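Peptide synthetase, module 7 (Actinoplanes teichomyceticus, PDB 4TX3) probably forms a condensation-type domain of the synthetase that makes the teicoplanin peptide, thought to recruit the oxygenases that crosslink it rather than to form peptide bonds. Local coordinates at residues E9-P14 / Y183-Q188; R189-E194 / S199-Q204; R306-R311 / Q336-P341. All blocks are in the same frame, centred on the assembly; numbering follows the deposited sequence.

Contact 1. Residues E9-P14 / Y183-Q188; sequences EAVTRP and YAIWEQ
Val11 and Ile185 face each other where the loop residues 9-14 pass helix 180-191, with their CA atoms 8.0 Å apart as the nearest backbone pair. Val11, Pro14 and Ile185 all start out toward the other segment. Ile185 supplies the helix side alone, and its terminal methyl CD1 does the touching. Val11 meets it tip to tip, with CG1 3.7 Å from Ile185 CD1. Pro14 also comes tip to tip, through CD and CG. Its CD lies 3.6 Å from Ile185 CD1, and its CG lies 3.8 Å from the same methyl. CD1 can reach both partners because CG1 of Ile185 stands anti to the carbonyl carbon (chi1 -71°) and the chain then runs on extended.

Polar bonds flank this patch. The backbone N of Val11 binds Asp182 OD1, and Trp186 NE1 binds Pro6 O. Arg13 turns elsewhere and forms a salt bridge with Glu68. A bound sulfate, probably from the crystallisation liquor, lies about 3 Å from the Pro14 side chain.

The helix residues YAIW belong to the sequence known in condensation domains as motif C4. No hydrogen bond joins the two segments themselves. Their direct contact is apolar and small, so the neighbouring polar bonds probably share in fixing the loop.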
loop_
_atom_site.group_PDB
_atom_site.type_symbol
_atom_site.label_atom_id
_atom_site.label_comp_id
_atom_site.label_asym_id
_atom_site.label_seq_id
_atom_site.Cartn_x
_atom_site.Cartn_y
_atom_site.Cartn_z
ATOM N N GLU B 9 -5.022 -13.293 18.646
ATOM C CA GLU B 9 -3.893 -14.159 18.340
ATOM C C GLU B 9 -4.365 -15.475 17.745
ATOM O O GLU B 9 -5.554 -15.799 17.799
ATOM C CB GLU B 9 -3.047 -14.414 19.598
ATOM C CG GLU B 9 -3.770 -15.139 20.730
ATOM C CD GLU B 9 -2.843 -15.455 21.898
ATOM O OE1 GLU B 9 -3.330 -15.830 22.985
ATOM O OE2 GLU B 9 -1.615 -15.331 21.734
ATOM N N ALA B 10 -3.431 -16.218 17.160
ATOM C CA ALA B 10 -3.714 -17.557 16.667
ATOM C C ALA B 10 -4.252 -18.388 17.815
ATOM O O ALA B 10 -3.806 -18.252 18.947
ATOM C CB ALA B 10 -2.464 -18.189 16.085
ATOM N N VAL B 11 -5.211 -19.251 17.528
ATOM C CA VAL B 11 -5.890 -19.984 18.584
ATOM C C VAL B 11 -6.063 -21.435 18.162
ATOM O O VAL B 11 -6.252 -21.707 16.989
ATOM C CB VAL B 11 -7.253 -19.303 18.898
ATOM C CG1 VAL B 11 -8.324 -20.306 19.272
ATOM C CG2 VAL B 11 -7.072 -18.217 19.963
ATOM N N THR B 12 -5.960 -22.377 19.094
ATOM C CA THR B 12 -6.179 -23.775 18.732
ATOM C C THR B 12 -7.566 -23.900 18.157
ATOM O O THR B 12 -8.540 -23.457 18.773
ATOM C CB THR B 12 -6.038 -24.726 19.917
ATOM O OG1 THR B 12 -4.670 -24.765 20.328
ATOM C CG2 THR B 12 -6.477 -26.121 19.511
ATOM N N ARG B 13 -7.670 -24.474 16.968
ATOM C CA ARG B 13 -8.972 -24.548 16.340
ATOM C C ARG B 13 -9.903 -25.451 17.164
ATOM O O ARG B 13 -9.548 -26.587 17.510
ATOM C CB ARG B 13 -8.862 -25.044 14.893
ATOM C CG ARG B 13 -10.129 -24.751 14.101
ATOM C CD ARG B 13 -10.195 -25.512 12.793
ATOM N NE ARG B 13 -9.183 -25.038 11.855
ATOM C CZ ARG B 13 -8.962 -25.579 10.662
ATOM N NH1 ARG B 13 -9.690 -26.614 10.255
ATOM N NH2 ARG B 13 -8.011 -25.087 9.877
ATOM N N PRO B 14 -11.081 -24.925 17.517
ATOM C CA PRO B 14 -12.135 -25.719 18.157
ATOM C C PRO B 14 -12.932 -26.530 17.131
ATOM O O PRO B 14 -12.806 -26.321 15.915
ATOM C CB PRO B 14 -13.013 -24.657 18.831
ATOM C CG PRO B 14 -12.848 -23.446 17.992
ATOM C CD PRO B 14 -11.437 -23.499 17.430
ATOM N N TYR B 183 -9.984 -14.527 14.265
ATOM C CA TYR B 183 -10.731 -13.280 14.433
ATOM C C TYR B 183 -12.129 -13.546 15.015
ATOM O O TYR B 183 -12.555 -12.868 15.953
ATOM C CB TYR B 183 -10.847 -12.532 13.094
ATOM C CG TYR B 183 -11.556 -11.209 13.201
ATOM C CD1 TYR B 183 -10.920 -10.099 13.752
ATOM C CD2 TYR B 183 -12.871 -11.066 12.766
ATOM C CE1 TYR B 183 -11.585 -8.868 13.870
ATOM C CE2 TYR B 183 -13.547 -9.851 12.883
ATOM C CZ TYR B 183 -12.900 -8.752 13.427
ATOM O OH TYR B 183 -13.574 -7.545 13.544
ATOM N N ALA B 184 -12.828 -14.538 14.462
ATOM C CA ALA B 184 -14.173 -14.893 14.921
ATOM C C ALA B 184 -14.202 -15.281 16.402
ATOM O O ALA B 184 -15.125 -14.909 17.135
ATOM C CB ALA B 184 -14.742 -16.029 14.073
ATOM N N ILE B 185 -13.191 -16.026 16.834
ATOM C CA ILE B 185 -13.129 -16.488 18.213
ATOM C C ILE B 185 -12.788 -15.334 19.138
ATOM O O ILE B 185 -13.233 -15.291 20.284
ATOM C CB ILE B 185 -12.106 -17.623 18.381
ATOM C CG1 ILE B 185 -12.637 -18.901 17.726
ATOM C CG2 ILE B 185 -11.809 -17.879 19.859
ATOM C CD1 ILE B 185 -11.578 -19.943 17.483
ATOM N N TRP B 186 -12.013 -14.392 18.621
ATOM C CA TRP B 186 -11.695 -13.170 19.338
ATOM C C TRP B 186 -12.941 -12.326 19.600
ATOM O O TRP B 186 -13.166 -11.880 20.734
ATOM C CB TRP B 186 -10.683 -12.359 18.541
ATOM C CG TRP B 186 -10.296 -11.063 19.151
ATOM C CD1 TRP B 186 -9.579 -10.881 20.286
ATOM C CD2 TRP B 186 -10.558 -9.758 18.627
ATOM N NE1 TRP B 186 -9.379 -9.544 20.515
ATOM C CE2 TRP B 186 -9.968 -8.830 19.512
ATOM C CE3 TRP B 186 -11.234 -9.284 17.495
ATOM C CZ2 TRP B 186 -10.039 -7.458 19.309
ATOM C CZ3 TRP B 186 -11.298 -7.915 17.290
ATOM C CH2 TRP B 186 -10.705 -7.017 18.195
ATOM N N GLU B 187 -13.733 -12.095 18.546
ATOM C CA GLU B 187 -14.987 -11.350 18.674
ATOM C C GLU B 187 -15.929 -12.039 19.662
ATOM O O GLU B 187 -16.574 -11.382 20.479
ATOM C CB GLU B 187 -15.698 -11.181 17.322
ATOM C CG GLU B 187 -17.041 -10.457 17.471
ATOM C CD GLU B 187 -17.827 -10.336 16.182
ATOM O OE1 GLU B 187 -17.303 -9.684 15.244
ATOM O OE2 GLU B 187 -18.965 -10.888 16.107
ATOM N N GLN B 188 -16.001 -13.363 19.596
ATOM C CA GLN B 188 -16.838 -14.088 20.537
ATOM C C GLN B 188 -16.357 -13.882 21.976
ATOM O O GLN B 188 -17.163 -13.646 22.870
ATOM C CB GLN B 188 -16.863 -15.576 20.199
ATOM C CG GLN B 188 -17.701 -16.380 21.160
ATOM C CD GLN B 188 -17.489 -17.867 20.999
ATOM O OE1 GLN B 188 -18.278 -18.545 20.338
ATOM N NE2 GLN B 188 -16.425 -18.391 21.620
#

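Contact 2. Residues R189-E194 / S199-Q204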
loop_
_atom_site.group_PDB
_atom_site.type_symbol
_atom_site.label_atom_id
_atom_site.label_comp_id
_atom_site.label_asym_id
_atom_site.label_seq_id
_atom_site.Cartn_x
_atom_site.Cartn_y
_atom_site.Cartn_z
ATOM N N ARG B 189 -15.045 -13.955 22.191
ATOM C CA ARG B 189 -14.470 -13.755 23.524
ATOM C C ARG B 189 -14.753 -12.352 24.036
ATOM O O ARG B 189 -14.978 -12.143 25.227
ATOM C CB ARG B 189 -12.963 -14.002 23.515
ATOM C CG ARG B 189 -12.595 -15.462 23.469
ATOM C CD ARG B 189 -11.106 -15.644 23.291
ATOM N NE ARG B 189 -10.747 -17.059 23.262
ATOM C CZ ARG B 189 -9.499 -17.503 23.172
ATOM N NH1 ARG B 189 -8.493 -16.636 23.110
ATOM N NH2 ARG B 189 -9.262 -18.808 23.153
ATOM N N LEU B 190 -14.721 -11.392 23.125
ATOM C CA LEU B 190 -15.027 -10.014 23.447
ATOM C C LEU B 190 -16.503 -9.893 23.851
ATOM O O LEU B 190 -16.815 -9.341 24.901
ATOM C CB LEU B 190 -14.692 -9.137 22.250
ATOM C CG LEU B 190 -14.714 -7.623 22.311
ATOM C CD1 LEU B 190 -13.610 -7.093 21.389
ATOM C CD2 LEU B 190 -16.067 -7.150 21.847
ATOM N N LEU B 191 -17.406 -10.436 23.040
ATOM C CA LEU B 191 -18.825 -10.405 23.369
ATOM C C LEU B 191 -19.159 -11.206 24.638
ATOM O O LEU B 191 -20.163 -10.948 25.273
ATOM C CB LEU B 191 -19.673 -10.921 22.197
ATOM C CG LEU B 191 -19.661 -10.126 20.880
ATOM C CD1 LEU B 191 -20.747 -10.597 19.882
ATOM C CD2 LEU B 191 -19.767 -8.637 21.136
ATOM N N ASP B 192 -18.324 -12.172 25.006
ATOM C CA ASP B 192 -18.548 -12.934 26.229
ATOM C C ASP B 192 -18.422 -12.048 27.472
ATOM O O ASP B 192 -18.903 -12.400 28.551
ATOM C CB ASP B 192 -17.565 -14.105 26.337
ATOM C CG ASP B 192 -18.029 -15.339 25.579
ATOM O OD1 ASP B 192 -19.260 -15.525 25.426
ATOM O OD2 ASP B 192 -17.154 -16.128 25.142
ATOM N N GLY B 193 -17.776 -10.899 27.314
ATOM C CA GLY B 193 -17.652 -9.933 28.390
ATOM C C GLY B 193 -18.940 -9.381 29.006
ATOM O O GLY B 193 -18.880 -8.771 30.078
ATOM N N GLU B 194 -20.090 -9.570 28.346
ATOM C CA GLU B 194 -21.380 -9.092 28.868
ATOM C C GLU B 194 -21.590 -9.644 30.261
ATOM O O GLU B 194 -22.212 -9.012 31.111
ATOM C CB GLU B 194 -22.558 -9.510 27.976
ATOM C CG GLU B 194 -22.648 -8.786 26.656
ATOM C CD GLU B 194 -23.671 -9.417 25.708
ATOM O OE1 GLU B 194 -24.692 -9.947 26.214
ATOM O OE2 GLU B 194 -23.438 -9.393 24.467
ATOM N N SER B 199 -17.078 -4.810 32.062
ATOM C CA SER B 199 -16.398 -5.147 30.818
ATOM C C SER B 199 -16.504 -4.060 29.759
ATOM O O SER B 199 -17.391 -3.199 29.798
ATOM C CB SER B 199 -16.957 -6.425 30.233
ATOM O OG SER B 199 -18.226 -6.156 29.674
ATOM N N LEU B 200 -15.582 -4.134 28.802
ATOM C CA LEU B 200 -15.562 -3.266 27.634
ATOM C C LEU B 200 -16.891 -3.290 26.874
ATOM O O LEU B 200 -17.519 -2.254 26.654
ATOM C CB LEU B 200 -14.426 -3.687 26.701
ATOM C CG LEU B 200 -14.394 -2.854 25.427
ATOM C CD1 LEU B 200 -14.187 -1.390 25.798
ATOM C CD2 LEU B 200 -13.295 -3.338 24.501
ATOM N N ILE B 201 -17.311 -4.485 26.488
ATOM C CA ILE B 201 -18.525 -4.649 25.711
ATOM C C ILE B 201 -19.752 -4.008 26.392
ATOM O O ILE B 201 -20.587 -3.420 25.712
ATOM C CB ILE B 201 -18.784 -6.144 25.425
ATOM C CG1 ILE B 201 -19.873 -6.311 24.362
ATOM C CG2 ILE B 201 -19.112 -6.877 26.678
ATOM C CD1 ILE B 201 -19.495 -5.683 23.024
ATOM N N ASN B 202 -19.839 -4.076 27.724
ATOM C CA ASN B 202 -20.973 -3.493 28.436
ATOM C C ASN B 202 -20.968 -1.975 28.357
ATOM O O ASN B 202 -22.009 -1.351 28.143
ATOM C CB ASN B 202 -20.989 -3.939 29.898
ATOM C CG ASN B 202 -21.694 -5.261 30.085
ATOM O OD1 ASN B 202 -22.609 -5.597 29.338
ATOM N ND2 ASN B 202 -21.257 -6.030 31.064
ATOM N N ASP B 203 -19.786 -1.389 28.516
ATOM C CA ASP B 203 -19.614 0.043 28.335
ATOM C C ASP B 203 -20.067 0.499 26.940
ATOM O O ASP B 203 -20.619 1.593 26.779
ATOM C CB ASP B 203 -18.157 0.429 28.554
ATOM C CG ASP B 203 -17.935 1.920 28.457
ATOM O OD1 ASP B 203 -18.680 2.660 29.127
ATOM O OD2 ASP B 203 -17.041 2.358 27.698
ATOM N N GLN B 204 -19.846 -0.343 25.935
ATOM C CA GLN B 204 -20.155 0.052 24.557
ATOM C C GLN B 204 -21.626 -0.217 24.234
ATOM O O GLN B 204 -22.247 0.530 23.475
ATOM C CB GLN B 204 -19.213 -0.655 23.554
ATOM C CG GLN B 204 -17.781 -0.128 23.605
ATOM C CD GLN B 204 -16.841 -0.746 22.576
ATOM O OE1 GLN B 204 -17.266 -1.418 21.639
ATOM N NE2 GLN B 204 -15.548 -0.501 22.744
#
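Ser199 OG and Gly193 O form the shortest polar pair, 2.7 Å apart. The bond is not settled, because Glu196 O lies within reach of the same hydroxyl proton. The better-defined bond runs from Asn202 ND2 to Glu194 O, at 3.1 Å. It is nearly straight at the hydrogen (164°). The acceptor lies close to the Asn202 amide plane, but the donor sits above the plane of the Glu194 carbonyl. ND2 also makes a weak bond to Glu196 O. With a leucine in place of Asn202, Glu194 O would probably be left without its side-chain N-H donor, and the turn would lose a tie to the second helix.

Ser199 is the N-cap of helix 200-211. Its OG accepts from Asn202 N at 3.3 Å. The hydroxyl is placed for this between the backbone N and the carbonyl carbon (chi1 74°). The contact thus joins two successive helices, 180-191 and 200-211, across a short turn. The first segment passes into a 3-10 turn at Gly193 and Glu194, and the cap of the next helix folds back on that turn.

Ile201 carries most of the packing; it lies against the end of the first helix and the turn after it. Its CG2 lies 3.3 Å from Glu194 N and also packs on the Gly193 backbone. A beta carbon on Gly193 would come within about 3.2 Å of Ile201 CG2, so the glycine lets the turn approach closely. The other branch of Ile201 turns toward the leucines. Its CD1 lies 3.5 Å from Leu191 CD2, with the two chains crossing at a slant. Leu190 CD2 meets the same methyl more loosely, at 3.9 Å.

Contact 3. Residues R306-R311 / Q336-P341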
loop_
_atom_site.group_PDB
_atom_site.type_symbol
_atom_site.label_atom_id
_atom_site.label_comp_id
_atom_site.label_asym_id
_atom_site.label_seq_id
_atom_site.Cartn_x
_atom_site.Cartn_y
_atom_site.Cartn_z
ATOM N N ARG B 306 -16.801 -2.642 8.579
ATOM C CA ARG B 306 -17.772 -2.490 9.681
ATOM C C ARG B 306 -18.679 -1.282 9.536
ATOM O O ARG B 306 -18.194 -0.140 9.470
ATOM C CB ARG B 306 -17.020 -2.374 10.990
ATOM C CG ARG B 306 -15.719 -1.688 10.761
ATOM C CD ARG B 306 -14.718 -1.979 11.816
ATOM N NE ARG B 306 -13.553 -1.170 11.552
ATOM C CZ ARG B 306 -12.910 -0.496 12.489
ATOM N NH1 ARG B 306 -13.349 -0.545 13.745
ATOM N NH2 ARG B 306 -11.853 0.249 12.162
ATOM N N PRO B 307 -20.000 -1.525 9.488
ATOM C CA PRO B 307 -20.999 -0.449 9.482
ATOM C C PRO B 307 -20.865 0.404 10.734
ATOM O O PRO B 307 -20.472 -0.087 11.789
ATOM C CB PRO B 307 -22.335 -1.194 9.461
ATOM C CG PRO B 307 -22.006 -2.544 8.905
ATOM C CD PRO B 307 -20.626 -2.854 9.424
ATOM N N PHE B 308 -21.181 1.681 10.591
ATOM C CA PHE B 308 -20.916 2.690 11.600
ATOM C C PHE B 308 -21.957 3.810 11.429
ATOM O O PHE B 308 -21.827 4.672 10.544
ATOM C CB PHE B 308 -19.482 3.215 11.454
ATOM C CG PHE B 308 -19.162 4.390 12.342
ATOM C CD1 PHE B 308 -19.358 4.311 13.718
ATOM C CD2 PHE B 308 -18.665 5.573 11.801
ATOM C CE1 PHE B 308 -19.064 5.394 14.551
ATOM C CE2 PHE B 308 -18.370 6.668 12.617
ATOM C CZ PHE B 308 -18.576 6.578 14.001
ATOM N N PRO B 309 -23.017 3.773 12.251
ATOM C CA PRO B 309 -24.141 4.709 12.190
ATOM C C PRO B 309 -23.912 5.913 13.073
ATOM O O PRO B 309 -23.510 5.746 14.216
ATOM C CB PRO B 309 -25.304 3.875 12.715
ATOM C CG PRO B 309 -24.643 2.993 13.730
ATOM C CD PRO B 309 -23.284 2.667 13.181
ATOM N N VAL B 310 -24.156 7.109 12.554
ATOM C CA VAL B 310 -24.025 8.312 13.359
ATOM C C VAL B 310 -25.328 9.086 13.326
ATOM O O VAL B 310 -25.876 9.384 12.261
ATOM C CB VAL B 310 -22.848 9.190 12.895
ATOM C CG1 VAL B 310 -22.866 10.531 13.622
ATOM C CG2 VAL B 310 -21.525 8.454 13.155
ATOM N N ARG B 311 -25.847 9.360 14.514
ATOM C CA ARG B 311 -27.110 10.046 14.640
ATOM C C ARG B 311 -26.841 11.533 14.717
ATOM O O ARG B 311 -25.951 11.974 15.446
ATOM C CB ARG B 311 -27.862 9.557 15.873
ATOM C CG ARG B 311 -29.235 10.141 16.047
ATOM C CD ARG B 311 -29.803 9.693 17.379
ATOM N NE ARG B 311 -31.205 10.048 17.523
ATOM C CZ ARG B 311 -32.011 9.519 18.434
ATOM N NH1 ARG B 311 -31.543 8.610 19.280
ATOM N NH2 ARG B 311 -33.284 9.885 18.494
ATOM N N GLN B 336 -15.135 5.701 19.428
ATOM C CA GLN B 336 -14.454 4.988 20.485
ATOM C C GLN B 336 -15.163 3.709 20.908
ATOM O O GLN B 336 -14.642 2.952 21.723
ATOM C CB GLN B 336 -14.295 5.914 21.682
ATOM C CG GLN B 336 -13.361 7.073 21.415
ATOM C CD GLN B 336 -13.367 8.075 22.536
ATOM O OE1 GLN B 336 -14.382 8.251 23.223
ATOM N NE2 GLN B 336 -12.226 8.730 22.751
ATOM N N HIS B 337 -16.343 3.458 20.349
ATOM C CA HIS B 337 -17.143 2.317 20.760
ATOM C C HIS B 337 -17.439 1.380 19.596
ATOM O O HIS B 337 -18.594 0.989 19.393
ATOM C CB HIS B 337 -18.441 2.809 21.389
ATOM C CG HIS B 337 -18.234 3.855 22.444
ATOM N ND1 HIS B 337 -18.008 3.542 23.769
ATOM C CD2 HIS B 337 -18.215 5.205 22.370
ATOM C CE1 HIS B 337 -17.857 4.655 24.462
ATOM N NE2 HIS B 337 -17.979 5.678 23.640
ATOM N N LEU B 338 -16.394 1.011 18.847
ATOM C CA LEU B 338 -16.564 0.240 17.610
ATOM C C LEU B 338 -16.311 -1.259 17.743
ATOM O O LEU B 338 -16.420 -1.987 16.763
ATOM C CB LEU B 338 -15.651 0.793 16.524
ATOM C CG LEU B 338 -15.960 2.217 16.079
ATOM C CD1 LEU B 338 -15.125 2.560 14.853
ATOM C CD2 LEU B 338 -17.462 2.364 15.808
ATOM N N ASP B 339 -15.980 -1.724 18.943
ATOM C CA ASP B 339 -15.779 -3.154 19.184
ATOM C C ASP B 339 -17.099 -3.939 19.124
ATOM O O ASP B 339 -17.107 -5.102 18.726
ATOM C CB ASP B 339 -15.081 -3.372 20.534
ATOM C CG ASP B 339 -13.695 -2.729 20.585
ATOM O OD1 ASP B 339 -12.734 -3.342 20.075
ATOM O OD2 ASP B 339 -13.560 -1.603 21.120
ATOM N N VAL B 340 -18.212 -3.316 19.509
ATOM C CA VAL B 340 -19.506 -3.931 19.245
ATOM C C VAL B 340 -19.720 -4.003 17.756
ATOM O O VAL B 340 -19.622 -2.982 17.069
ATOM C CB VAL B 340 -20.717 -3.156 19.799
ATOM C CG1 VAL B 340 -21.870 -4.108 19.981
ATOM C CG2 VAL B 340 -20.413 -2.493 21.068
ATOM N N PRO B 341 -20.024 -5.199 17.246
ATOM C CA PRO B 341 -20.403 -5.247 15.835
ATOM C C PRO B 341 -21.703 -4.496 15.640
ATOM O O PRO B 341 -22.596 -4.567 16.490
ATOM C CB PRO B 341 -20.574 -6.747 15.549
ATOM C CG PRO B 341 -19.929 -7.438 16.691
ATOM C CD PRO B 341 -20.044 -6.525 17.875
#
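Arg306 and Leu338 meet through the guanidinium group, which is held from outside the two segments. Arg306 NE donates to the backbone carbonyl O of Pro289. This bond probably helps to hold NH1 of Arg306 beside Leu338, where NH1 lies 3.7 Å from Leu338 CD1. NH1 also comes within 3.8 Å of Leu338 CB. The arginine chain runs extended from CG to NE and crosses the leucine at about a right angle. The NH1 approach is packing, with no hydrogen bond across the segments.

Leu338 has its second methyl on the phenylalanine. CD2 lies 3.4 Å from Phe308 CD1, the closest approach of the contact, and 3.7 Å from CE1 of the same ring. The phenylalanine and leucine side chains also cross at about a right angle. The Phe308 ring reaches the leucine because its CG stands anti to the backbone N (chi1 173°), although the side chain does not start out toward the loop. The two methyls of Leu338 are thus divided between an aromatic ring and a charged group. Leu338 also packs on Leu288 of the partner strand 281-288, and Phe308 touches Ala334 of helix 320-334.

Strand 306-313 pairs antiparallel with strand 281-288, and the loop 336-341 lies against this two-stranded antiparallel sheet. The strand residues fall at the end of condensation-domain motif C5, and the loop opens motif C6. The contact therefore packs together two signature sequences of the condensation-domain fold.

Overall arrangement
From the N terminus, the loop 9-14 reaches helix 180-191 in contact 1, closing a long span of 168 residues. The same helix leads into contact 2, which closes the short connection to helix 200-211, with only four residues between its segments. Contact 3 follows later and closes the excursion from strand 306-313 through helix 320-334 to the loop 336-341. The three come in series, and none crosses or encloses another. They still join in space. Arg189 packs on Val11, and Glu187 packs on Pro341. Gln204 of contact 2 probably bonds to Asp339 and to the backbone of Val340. Helices 180-191 and 200-211 thus connect the N-terminal loop with the region around strand 306-313.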